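455aa long hypothetical phospho-sugar mutase (Sulfolobus tokodaii, PDB 2F7L) interconverts the 6-phosphates and 1-phosphates of glucosamine and galactosamine, a magnesium-dependent step in making UDP-GlcNAc and UDP-GalNAc. Local coordinates at residues G9-V14 / A96-A101; I13-L18 / G50-K55. One frame throughout, in Å; residues are numbered along the deposited sequence.

Contact 1: residues G9-V14 / A96-A101; sequences GVRGIV and ASHNPA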
ATOM      1  N   GLY A   9      -7.319  -8.727   1.434  1.00 52.54           N
ATOM      2  CA  GLY A   9      -8.692  -9.005   1.027  1.00 49.03           C
ATOM      3  C   GLY A   9      -8.876 -10.314   0.268  1.00 46.95           C
ATOM      4  O   GLY A   9      -7.959 -11.142   0.165  1.00 46.67           O
ATOM      5  N   VAL A  10     -10.078 -10.504  -0.264  1.00 44.17           N
ATOM      6  CA  VAL A  10     -10.384 -11.689  -1.046  1.00 41.20           C
ATOM      7  C   VAL A  10     -10.104 -11.382  -2.508  1.00 40.59           C
ATOM      8  O   VAL A  10     -10.535 -10.356  -2.999  1.00 41.40           O
ATOM      9  CB  VAL A  10     -11.850 -12.064  -0.915  1.00 39.18           C
ATOM     10  CG1 VAL A  10     -12.121 -13.282  -1.761  1.00 37.24           C
ATOM     11  CG2 VAL A  10     -12.203 -12.309   0.548  1.00 37.41           C
ATOM     12  N   ARG A  11      -9.388 -12.249  -3.211  1.00 39.80           N
ATOM     13  CA  ARG A  11      -9.104 -11.979  -4.618  1.00 39.68           C
ATOM     14  C   ARG A  11      -8.856 -13.201  -5.497  1.00 38.36           C
ATOM     15  O   ARG A  11      -8.604 -14.295  -5.017  1.00 39.18           O
ATOM     16  CB  ARG A  11      -7.921 -11.019  -4.739  1.00 41.32           C
ATOM     17  CG  ARG A  11      -6.684 -11.488  -4.054  1.00 44.91           C
ATOM     18  CD  ARG A  11      -5.633 -10.376  -3.976  1.00 49.01           C
ATOM     19  NE  ARG A  11      -6.118  -9.140  -3.356  1.00 51.08           N
ATOM     20  CZ  ARG A  11      -5.353  -8.078  -3.100  1.00 52.78           C
ATOM     21  NH1 ARG A  11      -4.059  -8.092  -3.407  1.00 52.58           N
ATOM     22  NH2 ARG A  11      -5.882  -6.990  -2.550  1.00 53.79           N
ATOM     23  N   GLY A  12      -8.934 -13.014  -6.802  1.00 36.71           N
ATOM     24  CA  GLY A  12      -8.717 -14.126  -7.697  1.00 35.32           C
ATOM     25  C   GLY A  12      -8.955 -13.665  -9.110  1.00 34.40           C
ATOM     26  O   GLY A  12      -9.344 -12.519  -9.324  1.00 34.21           O
ATOM     27  N   ILE A  13      -8.714 -14.542 -10.074  1.00 33.09           N
ATOM     28  CA  ILE A  13      -8.925 -14.185 -11.459  1.00 32.51           C
ATOM     29  C   ILE A  13     -10.413 -13.981 -11.638  1.00 32.67           C
ATOM     30  O   ILE A  13     -11.227 -14.842 -11.291  1.00 33.39           O
ATOM     31  CB  ILE A  13      -8.402 -15.282 -12.386  1.00 32.52           C
ATOM     32  CG1 ILE A  13      -6.876 -15.301 -12.300  1.00 32.26           C
ATOM     33  CG2 ILE A  13      -8.842 -15.031 -13.823  1.00 30.77           C
ATOM     34  CD1 ILE A  13      -6.287 -16.538 -12.865  1.00 33.04           C
ATOM     35  N   VAL A  14     -10.768 -12.826 -12.171  1.00 32.20           N
ATOM     36  CA  VAL A  14     -12.161 -12.489 -12.343  1.00 31.74           C
ATOM     37  C   VAL A  14     -12.895 -13.420 -13.300  1.00 32.28           C
ATOM     38  O   VAL A  14     -12.390 -13.777 -14.362  1.00 32.15           O
ATOM     39  CB  VAL A  14     -12.313 -11.011 -12.786  1.00 30.78           C
ATOM     40  CG1 VAL A  14     -12.343 -10.913 -14.304  1.00 29.49           C
ATOM     41  CG2 VAL A  14     -13.554 -10.409 -12.133  1.00 28.85           C
ATOM     42  N   ALA A  96      -7.988  -5.549  -6.776  1.00 40.02           N
ATOM     43  CA  ALA A  96      -7.007  -6.626  -6.591  1.00 42.92           C
ATOM     44  C   ALA A  96      -5.642  -5.996  -6.297  1.00 44.18           C
ATOM     45  O   ALA A  96      -4.595  -6.560  -6.588  1.00 44.19           O
ATOM     46  CB  ALA A  96      -6.934  -7.532  -7.834  1.00 42.04           C
ATOM     47  N   SER A  97      -5.682  -4.803  -5.723  1.00 46.70           N
ATOM     48  CA  SER A  97      -4.482  -4.069  -5.343  1.00 48.95           C
ATOM     49  C   SER A  97      -3.444  -3.930  -6.477  1.00 48.96           C
ATOM     50  O   SER A  97      -3.620  -3.126  -7.408  1.00 48.79           O
ATOM     51  CB  SER A  97      -3.855  -4.741  -4.102  1.00 50.33           C
ATOM     52  OG  SER A  97      -2.959  -3.876  -3.400  1.00 54.14           O
ATOM     53  N   HIS A  98      -2.381  -4.728  -6.391  1.00 48.41           N
ATOM     54  CA  HIS A  98      -1.264  -4.709  -7.348  1.00 48.42           C
ATOM     55  C   HIS A  98      -1.264  -5.889  -8.343  1.00 47.23           C
ATOM     56  O   HIS A  98      -0.537  -5.856  -9.354  1.00 48.18           O
ATOM     57  CB  HIS A  98       0.041  -4.771  -6.565  1.00 49.45           C
ATOM     58  CG  HIS A  98       0.092  -5.945  -5.640  1.00 51.06           C
ATOM     59  ND1 HIS A  98      -0.550  -5.954  -4.418  1.00 51.54           N
ATOM     60  CD2 HIS A  98       0.589  -7.194  -5.810  1.00 51.42           C
ATOM     61  CE1 HIS A  98      -0.452  -7.157  -3.881  1.00 52.30           C
ATOM     62  NE2 HIS A  98       0.234  -7.928  -4.705  1.00 51.82           N
ATOM     63  N   ASN A  99      -2.035  -6.935  -8.028  1.00 43.81           N
ATOM     64  CA  ASN A  99      -2.124  -8.133  -8.864  1.00 39.94           C
ATOM     65  C   ASN A  99      -2.263  -7.802 -10.341  1.00 37.23           C
ATOM     66  O   ASN A  99      -2.799  -6.764 -10.705  1.00 35.96           O
ATOM     67  CB  ASN A  99      -3.335  -8.977  -8.465  1.00 40.42           C
ATOM     68  CG  ASN A  99      -3.142  -9.707  -7.171  1.00 40.58           C
ATOM     69  OD1 ASN A  99      -2.646  -9.151  -6.191  1.00 41.31           O
ATOM     70  ND2 ASN A  99      -3.553 -10.967  -7.149  1.00 41.49           N
ATOM     71  N   PRO A 100      -1.792  -8.704 -11.211  1.00 35.14           N
ATOM     72  CA  PRO A 100      -1.849  -8.559 -12.664  1.00 33.63           C
ATOM     73  C   PRO A 100      -3.290  -8.292 -13.087  1.00 33.39           C
ATOM     74  O   PRO A 100      -4.229  -8.505 -12.305  1.00 32.95           O
ATOM     75  CB  PRO A 100      -1.354  -9.907 -13.160  1.00 33.22           C
ATOM     76  CG  PRO A 100      -0.416 -10.314 -12.121  1.00 33.31           C
ATOM     77  CD  PRO A 100      -1.119  -9.961 -10.847  1.00 34.11           C
ATOM     78  N   ALA A 101      -3.447  -7.855 -14.334  1.00 32.22           N
ATOM     79  CA  ALA A 101      -4.736  -7.507 -14.915  1.00 31.86           C
ATOM     80  C   ALA A 101      -5.906  -8.478 -14.800  1.00 32.00           C
ATOM     81  O   ALA A 101      -7.061  -8.057 -14.642  1.00 32.43           O
ATOM     82  CB  ALA A 101      -4.542  -7.164 -16.369  1.00 32.47           C
TER
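R11 sets its CG between its own backbone N and carbonyl carbon (chi1 56°) and bends again at chi3, which lays its guanidinium over the A96-N99 turn, while N99 turns CG anti to its carbonyl carbon (chi1 -74°) and brings its amide up beside that group. The turn is the phosphoserine loop of the phosphohexose mutases, between strands 90-94 and 103-109 of domain I; by similarity S97 is the serine phosphorylated in catalysis and binds magnesium through that phosphate; here it is unmodified. A type II' beta turn from A96 to N99 shapes the loop, closed by N99 N to A96 O at 3.0 Å. R11 lies on edge strand 10-13 and covers the loop backbone with one face of its guanidinium: the carbonyl carbon of A96 sits under the centre of the group, 3.7 Å from its plane. R11 NH1 and NH2 are each 3.4 Å from S97 CB. NH1 also makes a weak, bent hydrogen bond to N99 OD1 (3.3 Å, 129° at the hydrogen), with amide and guanidinium planes almost perpendicular. An alanine in place of R11 is likely to leave N99 OD1 without this donor and to uncover the A96-S97 backbone, taking a positive charge from beside the serine. S97 OG is hydrogen-bonded to D8, also a weak, long ionic partner of R11; the side chains of D241 and D245, magnesium ligands by similarity, lie about 4 Å from that of S97. H98 brings CE1 to the guanidinium edge, 3.8 Å from R11 NH1, while its ND1 shares a weak hydrogen bond with S97 OG.

Contact 2: residues I13-L18 / G50-K55; sequences IVNKEL and GDMLVK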
ATOM      1  N   ILE A  13      -8.714 -14.542 -10.074  1.00 33.09           N
ATOM      2  CA  ILE A  13      -8.925 -14.185 -11.459  1.00 32.51           C
ATOM      3  C   ILE A  13     -10.413 -13.981 -11.638  1.00 32.67           C
ATOM      4  O   ILE A  13     -11.227 -14.842 -11.291  1.00 33.39           O
ATOM      5  CB  ILE A  13      -8.402 -15.282 -12.386  1.00 32.52           C
ATOM      6  CG1 ILE A  13      -6.876 -15.301 -12.300  1.00 32.26           C
ATOM      7  CG2 ILE A  13      -8.842 -15.031 -13.823  1.00 30.77           C
ATOM      8  CD1 ILE A  13      -6.287 -16.538 -12.865  1.00 33.04           C
ATOM      9  N   VAL A  14     -10.768 -12.826 -12.171  1.00 32.20           N
ATOM     10  CA  VAL A  14     -12.161 -12.489 -12.343  1.00 31.74           C
ATOM     11  C   VAL A  14     -12.895 -13.420 -13.300  1.00 32.28           C
ATOM     12  O   VAL A  14     -12.390 -13.777 -14.362  1.00 32.15           O
ATOM     13  CB  VAL A  14     -12.313 -11.011 -12.786  1.00 30.78           C
ATOM     14  CG1 VAL A  14     -12.343 -10.913 -14.304  1.00 29.49           C
ATOM     15  CG2 VAL A  14     -13.554 -10.409 -12.133  1.00 28.85           C
ATOM     16  N   ASN A  15     -14.099 -13.798 -12.878  1.00 32.75           N
ATOM     17  CA  ASN A  15     -14.998 -14.690 -13.589  1.00 32.85           C
ATOM     18  C   ASN A  15     -14.491 -16.113 -13.707  1.00 33.94           C
ATOM     19  O   ASN A  15     -14.894 -16.847 -14.603  1.00 35.34           O
ATOM     20  CB  ASN A  15     -15.351 -14.136 -14.965  1.00 32.38           C
ATOM     21  CG  ASN A  15     -16.852 -14.046 -15.178  1.00 32.13           C
ATOM     22  OD1 ASN A  15     -17.622 -14.175 -14.225  1.00 32.41           O
ATOM     23  ND2 ASN A  15     -17.273 -13.810 -16.415  1.00 30.28           N
ATOM     24  N   LYS A  16     -13.609 -16.505 -12.800  1.00 34.15           N
ATOM     25  CA  LYS A  16     -13.102 -17.868 -12.781  1.00 34.89           C
ATOM     26  C   LYS A  16     -13.030 -18.342 -11.345  1.00 34.89           C
ATOM     27  O   LYS A  16     -13.812 -19.186 -10.933  1.00 35.74           O
ATOM     28  CB  LYS A  16     -11.741 -17.973 -13.457  1.00 35.16           C
ATOM     29  CG  LYS A  16     -11.890 -18.270 -14.921  1.00 37.46           C
ATOM     30  CD  LYS A  16     -10.965 -19.367 -15.380  1.00 38.65           C
ATOM     31  CE  LYS A  16      -9.604 -18.801 -15.673  1.00 41.66           C
ATOM     32  NZ  LYS A  16      -9.071 -18.089 -14.472  1.00 44.42           N
ATOM     33  N   GLU A  17     -12.110 -17.784 -10.577  1.00 34.17           N
ATOM     34  CA  GLU A  17     -11.993 -18.148  -9.188  1.00 33.27           C
ATOM     35  C   GLU A  17     -12.879 -17.137  -8.478  1.00 32.27           C
ATOM     36  O   GLU A  17     -13.730 -17.505  -7.668  1.00 32.69           O
ATOM     37  CB  GLU A  17     -10.531 -18.038  -8.770  1.00 35.85           C
ATOM     38  CG  GLU A  17      -9.618 -18.717  -9.801  1.00 39.70           C
ATOM     39  CD  GLU A  17      -8.147 -18.293  -9.735  1.00 41.88           C
ATOM     40  OE1 GLU A  17      -7.819 -17.188  -9.223  1.00 41.24           O
ATOM     41  OE2 GLU A  17      -7.317 -19.083 -10.235  1.00 43.73           O
ATOM     42  N   LEU A  18     -12.694 -15.855  -8.792  1.00 30.31           N
ATOM     43  CA  LEU A  18     -13.522 -14.813  -8.191  1.00 28.15           C
ATOM     44  C   LEU A  18     -14.725 -14.759  -9.123  1.00 27.43           C
ATOM     45  O   LEU A  18     -14.718 -14.063 -10.125  1.00 27.57           O
ATOM     46  CB  LEU A  18     -12.801 -13.448  -8.187  1.00 26.90           C
ATOM     47  CG  LEU A  18     -13.456 -12.356  -7.327  1.00 25.42           C
ATOM     48  CD1 LEU A  18     -12.984 -12.528  -5.903  1.00 24.65           C
ATOM     49  CD2 LEU A  18     -13.101 -10.971  -7.812  1.00 24.29           C
ATOM     50  N   GLY A  50     -15.078  -4.971 -12.975  1.00 29.97           N
ATOM     51  CA  GLY A  50     -15.636  -3.777 -12.369  1.00 31.31           C
ATOM     52  C   GLY A  50     -17.110  -3.587 -12.136  1.00 31.88           C
ATOM     53  O   GLY A  50     -17.567  -3.554 -10.995  1.00 30.79           O
ATOM     54  N   ASP A  51     -17.844  -3.412 -13.225  1.00 33.41           N
ATOM     55  CA  ASP A  51     -19.269  -3.215 -13.142  1.00 35.25           C
ATOM     56  C   ASP A  51     -19.966  -4.456 -12.677  1.00 34.35           C
ATOM     57  O   ASP A  51     -20.791  -4.416 -11.764  1.00 35.48           O
ATOM     58  CB  ASP A  51     -19.834  -2.810 -14.496  1.00 39.20           C
ATOM     59  CG  ASP A  51     -20.243  -1.352 -14.531  1.00 44.57           C
ATOM     60  OD1 ASP A  51     -19.309  -0.485 -14.449  1.00 45.75           O
ATOM     61  OD2 ASP A  51     -21.491  -1.095 -14.627  1.00 45.82           O
ATOM     62  N   MET A  52     -19.641  -5.572 -13.305  1.00 32.73           N
ATOM     63  CA  MET A  52     -20.296  -6.793 -12.925  1.00 31.46           C
ATOM     64  C   MET A  52     -20.251  -6.950 -11.411  1.00 30.50           C
ATOM     65  O   MET A  52     -21.298  -7.070 -10.766  1.00 29.54           O
ATOM     66  CB  MET A  52     -19.638  -7.973 -13.612  1.00 32.14           C
ATOM     67  CG  MET A  52     -20.310  -9.286 -13.308  1.00 32.94           C
ATOM     68  SD  MET A  52     -19.076 -10.473 -12.879  1.00 35.51           S
ATOM     69  CE  MET A  52     -18.733 -11.202 -14.392  1.00 35.31           C
ATOM     70  N   LEU A  53     -19.044  -6.897 -10.847  1.00 29.40           N
ATOM     71  CA  LEU A  53     -18.860  -7.062  -9.412  1.00 28.40           C
ATOM     72  C   LEU A  53     -19.535  -6.034  -8.520  1.00 28.58           C
ATOM     73  O   LEU A  53     -19.984  -6.369  -7.436  1.00 28.95           O
ATOM     74  CB  LEU A  53     -17.376  -7.153  -9.087  1.00 27.93           C
ATOM     75  CG  LEU A  53     -16.747  -8.465  -9.596  1.00 29.12           C
ATOM     76  CD1 LEU A  53     -15.304  -8.616  -9.077  1.00 27.14           C
ATOM     77  CD2 LEU A  53     -17.615  -9.666  -9.144  1.00 27.98           C
ATOM     78  N   VAL A  54     -19.632  -4.785  -8.956  1.00 28.61           N
ATOM     79  CA  VAL A  54     -20.299  -3.788  -8.130  1.00 27.70           C
ATOM     80  C   VAL A  54     -21.791  -4.090  -8.093  1.00 27.63           C
ATOM     81  O   VAL A  54     -22.442  -3.901  -7.071  1.00 27.98           O
ATOM     82  CB  VAL A  54     -20.073  -2.357  -8.669  1.00 27.91           C
ATOM     83  CG1 VAL A  54     -21.153  -1.388  -8.105  1.00 25.99           C
ATOM     84  CG2 VAL A  54     -18.664  -1.893  -8.276  1.00 27.51           C
ATOM     85  N   LYS A  55     -22.343  -4.554  -9.207  1.00 26.56           N
ATOM     86  CA  LYS A  55     -23.755  -4.877  -9.214  1.00 26.05           C
ATOM     87  C   LYS A  55     -24.034  -6.076  -8.281  1.00 24.18           C
ATOM     88  O   LYS A  55     -25.038  -6.106  -7.567  1.00 23.34           O
ATOM     89  CB  LYS A  55     -24.203  -5.195 -10.641  1.00 27.64           C
ATOM     90  CG  LYS A  55     -23.956  -4.072 -11.635  1.00 29.05           C
ATOM     91  CD  LYS A  55     -25.063  -3.035 -11.637  1.00 31.24           C
ATOM     92  CE  LYS A  55     -24.467  -1.622 -11.525  1.00 33.11           C
ATOM     93  NZ  LYS A  55     -23.191  -1.454 -12.321  1.00 33.79           N
TER
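The V14-L18 loop curls beside the first turns of helix 50-63, its backbone nearest at V14 and L53, where the CA atoms are 9.1 Å apart, and side chains bridge the distance. L53 carries the apolar half of the contact: its CD1 methyl meets L18 CD2 at 3.5 Å and V14 CG2 at 4.0 Å. L18 reaches it because CG stands anti to the backbone N (chi1 -168°), carrying the isobutyl end toward the helix although its CB starts off to one side. On the more exposed side, M52 bends at chi2 and chi3 and lays its CE methyl against the N15 amide, crossing that side chain at about a right angle; CE is 3.2 Å from N15 OD1. The loop is held from within. I13 O accepts backbone bonds from K16 N, E17 N and L18 N, and N15 N returns a bond to L18 O at 2.8 Å. E17 folds back to take I13 N on OE1, an almost straight bond of 2.9 Å that meets the carboxylate from above its plane. V23 of helix 20-34 packs on both L18 and L53, and N104 of strand 103-109 touches V14, L18 and L53. The L18 side chain is about 12 Å from that of S97, the phosphoserine by similarity. The apolar cluster joins the loop between strand 10-13 and helix 20-34 to helix 50-63, the second helix of domain I, as in the layered alpha/beta/alpha fold of the phosphohexose mutases.

How the contacts relate
Both contacts lie in domain I, on the same side of the chain's centre, with their own centres about 10 Å apart. Chain order is 9-14, 13-18, 50-55, 96-101, so the two start from one continuous run and share I13 and V14. Edge strand 10-13 faces the turn that holds S97 in contact 1; the loop that follows it turns to helix 50-63 in contact 2. They also touch directly: L18 CD1 lies 4.1 Å from R11 CA, and G12 CA is 3.5 Å from E17 OE1. The strand and the loop after it thus link helix 50-63 to the loop that by similarity holds the phosphoserine, at the edge of the sheet where 10-13 pairs with 103-109.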